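Local atomic coordinates of tyrosinase (Aspergillus oryzae, PDB entry 6JU8), a protein that probably oxidises L-tyrosine and L-dopa to L-dopaquinone with molecular oxygen at a dinuclear copper centre, a step of melanin biosynthesis. Residues Arg66-His71 with Val365-Pro370; Leu62-Leu67 with Thr112-Val117. The protein carries 1 engineered substitution. All blocks are in the same frame, centred on the assembly; numbering follows the deposited sequence.

Interaction 1. Residues Arg66-His71 with Val365-Pro370; sequences RLAGIH and VAAYDP. With CU (copper (II) ion), chain C.
Ala68 packs against Ala367 and Tyr368. Its CB lies over one face of the Tyr368 ring, offset toward the rim, 3.9 Å from the ring centroid and 26° off the normal. This is a CH-pi contact, and CD1 of Tyr368 is the ring atom closest to that methyl. The same methyl sits 4.0 Å from CB of Ala367. Tyr368 OH reaches past it to Gly69 CA at 3.4 Å. The hydroxyl is hydrogen-bonded to the carbonyl of Ala73.

The polar link runs through one water. It accepts from ND1 of His71 at 2.8 Å and from the backbone N of Ala367 at 3.1 Å. Ala367 N is in this way a second-shell partner of the copper ligand. NE2, the other ring nitrogen of His71, binds the copper (II) ion at 2.1 Å. CB of Ala367 packs on CB of His71 at 3.7 Å. With CG anti to the backbone N (chi1 -173°), the His71 ring lies beside CB of Ala367, 4.0 Å from CG.

His98 and His107 bind the same copper. Segment 66-71 runs off the end of helix 64-69 beside helix 103-129, while 365-370 leads into helix 371-389, whose Phe372 meets the His71 ring edge-to-face.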
ATOM      1  N   ARG A  66      -5.963 -15.481 -18.022  1.00 10.02           N
ATOM      2  CA  ARG A  66      -5.465 -16.546 -18.888  1.00  9.86           C
ATOM      3  C   ARG A  66      -4.201 -16.141 -19.622  1.00  8.71           C
ATOM      4  O   ARG A  66      -3.338 -16.995 -19.879  1.00  9.79           O
ATOM      5  CB  ARG A  66      -6.561 -16.976 -19.861  1.00 10.74           C
ATOM      6  CG  ARG A  66      -7.764 -17.644 -19.217  1.00 12.21           C
ATOM      7  CD  ARG A  66      -7.473 -19.040 -18.679  1.00 12.52           C
ATOM      8  NE  ARG A  66      -6.873 -19.935 -19.670  1.00 13.24           N
ATOM      9  CZ  ARG A  66      -7.534 -20.522 -20.650  1.00 13.99           C
ATOM     10  NH1 ARG A  66      -8.837 -20.302 -20.827  1.00 14.15           N
ATOM     11  NH2 ARG A  66      -6.899 -21.319 -21.515  1.00 16.79           N
ATOM     12  N   LEU A  67      -4.051 -14.879 -20.007  1.00  9.02           N
ATOM     13  CA  LEU A  67      -2.799 -14.429 -20.620  1.00  9.33           C
ATOM     14  C   LEU A  67      -1.630 -14.498 -19.650  1.00  9.38           C
ATOM     15  O   LEU A  67      -0.562 -15.022 -20.001  1.00  9.42           O
ATOM     16  CB  LEU A  67      -2.966 -12.991 -21.136  1.00 10.06           C
ATOM     17  CG  LEU A  67      -3.941 -12.870 -22.307  1.00 10.97           C
ATOM     18  CD1 LEU A  67      -4.245 -11.408 -22.566  1.00 13.03           C
ATOM     19  CD2 LEU A  67      -3.338 -13.532 -23.549  1.00 12.92           C
ATOM     20  N   ALA A  68      -1.831 -14.032 -18.415  1.00  8.99           N
ATOM     21  CA  ALA A  68      -0.826 -14.204 -17.370  1.00  9.36           C
ATOM     22  C   ALA A  68      -0.564 -15.679 -17.086  1.00  8.41           C
ATOM     23  O   ALA A  68       0.559 -16.083 -16.772  1.00  9.82           O
ATOM     24  CB  ALA A  68      -1.278 -13.504 -16.105  1.00  9.71           C
ATOM     25  N   GLY A  69      -1.595 -16.517 -17.217  1.00 10.00           N
ATOM     26  CA  GLY A  69      -1.449 -17.936 -16.944  1.00  9.94           C
ATOM     27  C   GLY A  69      -0.554 -18.632 -17.937  1.00 10.30           C
ATOM     28  O   GLY A  69      -0.027 -19.707 -17.640  1.00 13.04           O
ATOM     29  N   ILE A  70      -0.314 -18.053 -19.113  1.00  9.44           N
ATOM     30  CA  ILE A  70       0.625 -18.692 -20.054  1.00  9.77           C
ATOM     31  C   ILE A  70       1.973 -18.877 -19.415  1.00  8.81           C
ATOM     32  O   ILE A  70       2.658 -19.883 -19.643  1.00 10.99           O
ATOM     33  CB  ILE A  70       0.738 -17.817 -21.329  1.00 10.08           C
ATOM     34  CG1 ILE A  70      -0.562 -17.852 -22.145  1.00 10.51           C
ATOM     35  CG2 ILE A  70       1.925 -18.259 -22.164  1.00 11.03           C
ATOM     36  CD1 ILE A  70      -0.664 -16.796 -23.216  1.00 10.58           C
ATOM     37  N   HIS A  71       2.402 -17.885 -18.643  1.00  9.62           N
ATOM     38  CA  HIS A  71       3.768 -17.833 -18.125  1.00  9.02           C
ATOM     39  C   HIS A  71       4.038 -18.952 -17.121  1.00  9.07           C
ATOM     40  O   HIS A  71       5.117 -19.523 -17.126  1.00 13.42           O
ATOM     41  CB  HIS A  71       3.965 -16.472 -17.469  1.00  9.65           C
ATOM     42  CG  HIS A  71       5.342 -16.155 -17.009  1.00  8.57           C
ATOM     43  ND1 HIS A  71       5.658 -16.209 -15.660  1.00 10.14           N
ATOM     44  CD2 HIS A  71       6.470 -15.804 -17.655  1.00 11.30           C
ATOM     45  CE1 HIS A  71       6.946 -15.873 -15.529  1.00 12.16           C
ATOM     46  NE2 HIS A  71       7.459 -15.623 -16.712  1.00 12.65           N
ATOM     47  N   VAL A 365       3.814 -17.015 -10.491  1.00  8.99           N
ATOM     48  CA  VAL A 365       2.734 -16.046 -10.385  1.00  8.23           C
ATOM     49  C   VAL A 365       3.125 -14.631 -10.762  1.00  8.00           C
ATOM     50  O   VAL A 365       2.270 -13.737 -10.677  1.00  9.24           O
ATOM     51  CB  VAL A 365       2.078 -16.059  -8.982  1.00  9.74           C
ATOM     52  CG1 VAL A 365       1.391 -17.395  -8.722  1.00 10.64           C
ATOM     53  CG2 VAL A 365       3.101 -15.738  -7.900  1.00  9.69           C
ATOM     54  N   ALA A 366       4.366 -14.402 -11.197  1.00  8.24           N
ATOM     55  CA  ALA A 366       4.814 -13.038 -11.455  1.00  8.77           C
ATOM     56  C   ALA A 366       3.992 -12.338 -12.521  1.00  8.27           C
ATOM     57  O   ALA A 366       3.811 -11.104 -12.442  1.00  9.83           O
ATOM     58  CB  ALA A 366       6.284 -13.082 -11.870  1.00  9.71           C
ATOM     59  N   ALA A 367       3.523 -13.068 -13.534  1.00  8.34           N
ATOM     60  CA  ALA A 367       2.825 -12.414 -14.648  1.00  8.87           C
ATOM     61  C   ALA A 367       1.476 -11.851 -14.236  1.00  8.58           C
ATOM     62  O   ALA A 367       0.919 -11.024 -14.966  1.00  9.60           O
ATOM     63  CB  ALA A 367       2.701 -13.390 -15.822  1.00  9.57           C
ATOM     64  N   TYR A 368       0.951 -12.207 -13.055  1.00  9.53           N
ATOM     65  CA  TYR A 368      -0.321 -11.626 -12.613  1.00  9.28           C
ATOM     66  C   TYR A 368      -0.150 -10.162 -12.261  1.00  9.02           C
ATOM     67  O   TYR A 368      -1.104  -9.382 -12.344  1.00  9.86           O
ATOM     68  CB  TYR A 368      -0.963 -12.442 -11.457  1.00 10.25           C
ATOM     69  CG  TYR A 368      -1.378 -13.773 -12.021  1.00  8.71           C
ATOM     70  CD1 TYR A 368      -2.510 -13.900 -12.803  1.00  9.53           C
ATOM     71  CD2 TYR A 368      -0.604 -14.905 -11.820  1.00  9.01           C
ATOM     72  CE1 TYR A 368      -2.871 -15.134 -13.344  1.00 11.05           C
ATOM     73  CE2 TYR A 368      -0.948 -16.124 -12.380  1.00 10.39           C
ATOM     74  CZ  TYR A 368      -2.081 -16.252 -13.135  1.00  9.74           C
ATOM     75  OH  TYR A 368      -2.440 -17.439 -13.717  1.00 10.16           O
ATOM     76  N   ASP A 369       1.057  -9.747 -11.851  1.00  8.18           N
ATOM     77  CA  ASP A 369       1.236  -8.343 -11.479  1.00  8.73           C
ATOM     78  C   ASP A 369       1.369  -7.520 -12.749  1.00  7.65           C
ATOM     79  O   ASP A 369       2.278  -7.837 -13.546  1.00  9.36           O
ATOM     80  CB  ASP A 369       2.480  -8.177 -10.605  1.00  8.49           C
ATOM     81  CG  ASP A 369       2.592  -6.767 -10.034  1.00  8.59           C
ATOM     82  OD1 ASP A 369       2.294  -5.813 -10.806  1.00 10.34           O
ATOM     83  OD2 ASP A 369       3.011  -6.629  -8.859  1.00  9.88           O
ATOM     84  N   PRO A 370       0.545  -6.519 -12.995  1.00  8.79           N
ATOM     85  CA  PRO A 370       0.637  -5.775 -14.264  1.00  9.34           C
ATOM     86  C   PRO A 370       2.000  -5.176 -14.559  1.00  8.71           C
ATOM     87  O   PRO A 370       2.306  -4.916 -15.734  1.00  9.71           O
ATOM     88  CB  PRO A 370      -0.432  -4.671 -14.077  1.00 10.91           C
ATOM     89  CG  PRO A 370      -1.461  -5.344 -13.197  1.00 10.52           C
ATOM     90  CD  PRO A 370      -0.638  -6.094 -12.167  1.00  9.56           C
TER
HETATM   91 CU    CU C 501       9.236 -15.346 -17.852  0.51 14.86          CU
HETATM   92  O   HOH W   1       3.576 -16.141 -13.735  1.00 10.28           O
HETATM   93  O   HOH W   2       9.690 -13.986 -16.563  1.00 22.12           O

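Interaction 2. Residues Leu62-Leu67 with Thr112-Val117; sequences LSYFRL and TLYEQV
Leu67 reaches from helix 64-69 toward Val117 and Leu113 of helix 103-129. Its CB points at that helix. CG is anti to the carbonyl carbon (chi1 -67°), and beyond it the side chain forks. CD1 meets CG1 of Val117 at 4.0 Å, the two side chains tip to tip. CD2 meets CD2 of Leu113 at 3.9 Å and also approaches its CG. One leucine therefore touches two residues a helical turn apart.

Leu62 adds to this patch from just before the helix. Its CD2 lies 4.1 Å from CG2 of Val117, so the two methyls of Val117 have different partners.

Tyr64 and Tyr114 also meet, their side chains crossing obliquely. OH of Tyr114 lies in the plane of the Tyr64 ring, at its edge, 3.5 Å from CE1. CE1 of each ring is 3.8 Å from CE1 of the other. The Tyr64 hydroxyl is hydrogen-bonded to the carbonyl O of Tyr368.

Ser63 is the N-cap of helix 64-69. Its OG accepts from Arg66 N at 3.2 Å, with an N-H...O angle of 158°.

No hydrogen bond joins the two segments. The contact is methyl to methyl plus a tyrosine edge, with the Tyr64 hydroxyl bonded outside both.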
ATOM      1  N   LEU A  62      -8.309 -14.884 -23.860  1.00 11.57           N
ATOM      2  CA  LEU A  62      -7.746 -13.524 -23.933  1.00 12.15           C
ATOM      3  C   LEU A  62      -8.104 -12.677 -22.714  1.00 11.50           C
ATOM      4  O   LEU A  62      -7.957 -11.449 -22.762  1.00 12.18           O
ATOM      5  CB  LEU A  62      -8.196 -12.844 -25.239  1.00 13.51           C
ATOM      6  CG  LEU A  62      -7.882 -13.603 -26.531  1.00 13.18           C
ATOM      7  CD1 LEU A  62      -8.290 -12.773 -27.741  1.00 16.62           C
ATOM      8  CD2 LEU A  62      -6.391 -13.949 -26.629  1.00 14.02           C
ATOM      9  N   SER A  63      -8.572 -13.320 -21.641  1.00 10.91           N
ATOM     10  CA  SER A  63      -8.698 -12.603 -20.370  1.00 11.33           C
ATOM     11  C   SER A  63      -7.315 -12.346 -19.785  1.00 10.89           C
ATOM     12  O   SER A  63      -6.351 -13.080 -20.071  1.00 10.78           O
ATOM     13  CB  SER A  63      -9.527 -13.392 -19.361  1.00 12.08           C
ATOM     14  OG  SER A  63      -8.909 -14.646 -19.058  1.00 12.52           O
ATOM     15  N   TYR A  64      -7.207 -11.340 -18.912  1.00 10.20           N
ATOM     16  CA  TYR A  64      -5.913 -11.106 -18.273  1.00  9.88           C
ATOM     17  C   TYR A  64      -5.405 -12.325 -17.527  1.00  9.48           C
ATOM     18  O   TYR A  64      -4.231 -12.717 -17.631  1.00  9.91           O
ATOM     19  CB  TYR A  64      -6.039  -9.908 -17.321  1.00  9.73           C
ATOM     20  CG  TYR A  64      -4.695  -9.494 -16.735  1.00  9.68           C
ATOM     21  CD1 TYR A  64      -3.888  -8.553 -17.375  1.00  9.69           C
ATOM     22  CD2 TYR A  64      -4.258 -10.049 -15.538  1.00  9.83           C
ATOM     23  CE1 TYR A  64      -2.672  -8.174 -16.833  1.00 10.21           C
ATOM     24  CE2 TYR A  64      -3.034  -9.686 -14.982  1.00 10.03           C
ATOM     25  CZ  TYR A  64      -2.254  -8.760 -15.647  1.00 10.60           C
ATOM     26  OH  TYR A  64      -1.041  -8.395 -15.094  1.00 12.87           O
ATOM     27  N   PHE A  65      -6.297 -12.960 -16.758  1.00  9.48           N
ATOM     28  CA  PHE A  65      -5.889 -14.118 -15.983  1.00  9.61           C
ATOM     29  C   PHE A  65      -5.282 -15.181 -16.907  1.00  9.10           C
ATOM     30  O   PHE A  65      -4.239 -15.759 -16.644  1.00 10.37           O
ATOM     31  CB  PHE A  65      -7.067 -14.730 -15.202  1.00 11.10           C
ATOM     32  CG  PHE A  65      -6.636 -15.903 -14.357  1.00  9.95           C
ATOM     33  CD1 PHE A  65      -6.461 -17.166 -14.916  1.00 11.44           C
ATOM     34  CD2 PHE A  65      -6.397 -15.734 -12.989  1.00 11.33           C
ATOM     35  CE1 PHE A  65      -6.039 -18.248 -14.149  1.00 12.32           C
ATOM     36  CE2 PHE A  65      -5.970 -16.800 -12.228  1.00 12.51           C
ATOM     37  CZ  PHE A  65      -5.813 -18.049 -12.791  1.00 12.30           C
ATOM     38  N   ARG A  66      -5.963 -15.481 -18.022  1.00 10.02           N
ATOM     39  CA  ARG A  66      -5.465 -16.546 -18.888  1.00  9.86           C
ATOM     40  C   ARG A  66      -4.201 -16.141 -19.622  1.00  8.71           C
ATOM     41  O   ARG A  66      -3.338 -16.995 -19.879  1.00  9.79           O
ATOM     42  CB  ARG A  66      -6.561 -16.976 -19.861  1.00 10.74           C
ATOM     43  CG  ARG A  66      -7.764 -17.644 -19.217  1.00 12.21           C
ATOM     44  CD  ARG A  66      -7.473 -19.040 -18.679  1.00 12.52           C
ATOM     45  NE  ARG A  66      -6.873 -19.935 -19.670  1.00 13.24           N
ATOM     46  CZ  ARG A  66      -7.534 -20.522 -20.650  1.00 13.99           C
ATOM     47  NH1 ARG A  66      -8.837 -20.302 -20.827  1.00 14.15           N
ATOM     48  NH2 ARG A  66      -6.899 -21.319 -21.515  1.00 16.79           N
ATOM     49  N   LEU A  67      -4.051 -14.879 -20.007  1.00  9.02           N
ATOM     50  CA  LEU A  67      -2.799 -14.429 -20.620  1.00  9.33           C
ATOM     51  C   LEU A  67      -1.630 -14.498 -19.650  1.00  9.38           C
ATOM     52  O   LEU A  67      -0.562 -15.022 -20.001  1.00  9.42           O
ATOM     53  CB  LEU A  67      -2.966 -12.991 -21.136  1.00 10.06           C
ATOM     54  CG  LEU A  67      -3.941 -12.870 -22.307  1.00 10.97           C
ATOM     55  CD1 LEU A  67      -4.245 -11.408 -22.566  1.00 13.03           C
ATOM     56  CD2 LEU A  67      -3.338 -13.532 -23.549  1.00 12.92           C
ATOM     57  N   THR A 112       4.506  -9.089 -27.126  1.00 10.17           N
ATOM     58  CA  THR A 112       3.780  -8.684 -28.326  1.00  9.42           C
ATOM     59  C   THR A 112       2.351  -9.215 -28.291  1.00  9.98           C
ATOM     60  O   THR A 112       1.412  -8.523 -28.706  1.00 10.29           O
ATOM     61  CB  THR A 112       4.500  -9.225 -29.569  1.00 12.84           C
ATOM     62  OG1 THR A 112       5.783  -8.588 -29.657  1.00 18.78           O
ATOM     63  CG2 THR A 112       3.757  -8.889 -30.857  1.00 18.79           C
ATOM     64  N   LEU A 113       2.128 -10.424 -27.793  1.00  9.50           N
ATOM     65  CA  LEU A 113       0.766 -10.936 -27.629  1.00  9.59           C
ATOM     66  C   LEU A 113      -0.050  -9.984 -26.756  1.00 10.15           C
ATOM     67  O   LEU A 113      -1.183  -9.636 -27.080  1.00 10.82           O
ATOM     68  CB  LEU A 113       0.810 -12.340 -27.012  1.00 10.43           C
ATOM     69  CG  LEU A 113      -0.471 -12.916 -26.436  1.00  9.49           C
ATOM     70  CD1 LEU A 113      -1.555 -13.073 -27.506  1.00 12.02           C
ATOM     71  CD2 LEU A 113      -0.230 -14.258 -25.749  1.00 10.15           C
ATOM     72  N   TYR A 114       0.509  -9.593 -25.611  1.00  9.74           N
ATOM     73  CA  TYR A 114      -0.204  -8.721 -24.669  1.00  9.97           C
ATOM     74  C   TYR A 114      -0.543  -7.391 -25.340  1.00  9.36           C
ATOM     75  O   TYR A 114      -1.671  -6.916 -25.251  1.00 10.78           O
ATOM     76  CB  TYR A 114       0.681  -8.476 -23.475  1.00 10.15           C
ATOM     77  CG  TYR A 114       0.153  -7.753 -22.268  1.00 10.18           C
ATOM     78  CD1 TYR A 114      -0.868  -8.261 -21.485  1.00 10.58           C
ATOM     79  CD2 TYR A 114       0.742  -6.549 -21.875  1.00  9.37           C
ATOM     80  CE1 TYR A 114      -1.337  -7.602 -20.357  1.00 10.94           C
ATOM     81  CE2 TYR A 114       0.301  -5.896 -20.741  1.00  9.52           C
ATOM     82  CZ  TYR A 114      -0.733  -6.416 -19.993  1.00 10.56           C
ATOM     83  OH  TYR A 114      -1.140  -5.757 -18.862  1.00 10.34           O
ATOM     84  N   GLU A 115       0.467  -6.818 -25.991  1.00  9.71           N
ATOM     85  CA  GLU A 115       0.263  -5.553 -26.705  1.00 10.38           C
ATOM     86  C   GLU A 115      -0.833  -5.659 -27.758  1.00  9.98           C
ATOM     87  O   GLU A 115      -1.660  -4.740 -27.905  1.00 11.50           O
ATOM     88  CB  GLU A 115       1.583  -5.140 -27.355  1.00 10.67           C
ATOM     89  CG  GLU A 115       1.561  -3.864 -28.174  1.00 11.23           C
ATOM     90  CD  GLU A 115       2.947  -3.575 -28.724  1.00 11.24           C
ATOM     91  OE1 GLU A 115       3.589  -2.625 -28.259  1.00 11.09           O
ATOM     92  OE2 GLU A 115       3.405  -4.346 -29.603  1.00 12.29           O
ATOM     93  N   GLN A 116      -0.838  -6.784 -28.493  1.00 10.37           N
ATOM     94  CA  GLN A 116      -1.814  -6.933 -29.566  1.00 10.69           C
ATOM     95  C   GLN A 116      -3.217  -7.064 -28.991  1.00 11.08           C
ATOM     96  O   GLN A 116      -4.169  -6.497 -29.518  1.00 11.56           O
ATOM     97  CB  GLN A 116      -1.464  -8.171 -30.403  1.00 11.67           C
ATOM     98  CG  GLN A 116      -2.408  -8.380 -31.596  1.00 14.44           C
ATOM     99  CD  GLN A 116      -2.032  -9.607 -32.403  1.00 13.66           C
ATOM    100  OE1 GLN A 116      -0.857  -9.920 -32.561  1.00 14.41           O
ATOM    101  NE2 GLN A 116      -3.020 -10.333 -32.905  1.00 16.35           N
ATOM    102  N   VAL A 117      -3.367  -7.870 -27.943  1.00 11.42           N
ATOM    103  CA  VAL A 117      -4.678  -8.050 -27.307  1.00 10.66           C
ATOM    104  C   VAL A 117      -5.207  -6.725 -26.789  1.00  9.48           C
ATOM    105  O   VAL A 117      -6.395  -6.398 -26.926  1.00 11.31           O
ATOM    106  CB  VAL A 117      -4.595  -9.097 -26.182  1.00 11.51           C
ATOM    107  CG1 VAL A 117      -5.864  -9.110 -25.345  1.00 11.58           C
ATOM    108  CG2 VAL A 117      -4.320 -10.470 -26.810  1.00 11.84           C
TER

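Interactions 1 and 2 have centres about 9 Å apart and share helix 64-69, with Arg66 and Leu67 in both. Along the chain, 62-67 and 66-71 overlap, then come 112-117 on helix 103-129 and, much later, 365-370 before helix 371-389. All four segments belong to the common central domain of tyrosinase. The short helix thus packs on helix 103-129 at one place and on the 365-370 loop at another. Tyr64 ties the two contacts together: its OH lies 2.9 Å from O of Tyr368, a probable hydrogen bond. Interaction 1 includes the copper ligand His71, whereas interaction 2 lies further from the metal and joins helix 64-69 to helix 103-129.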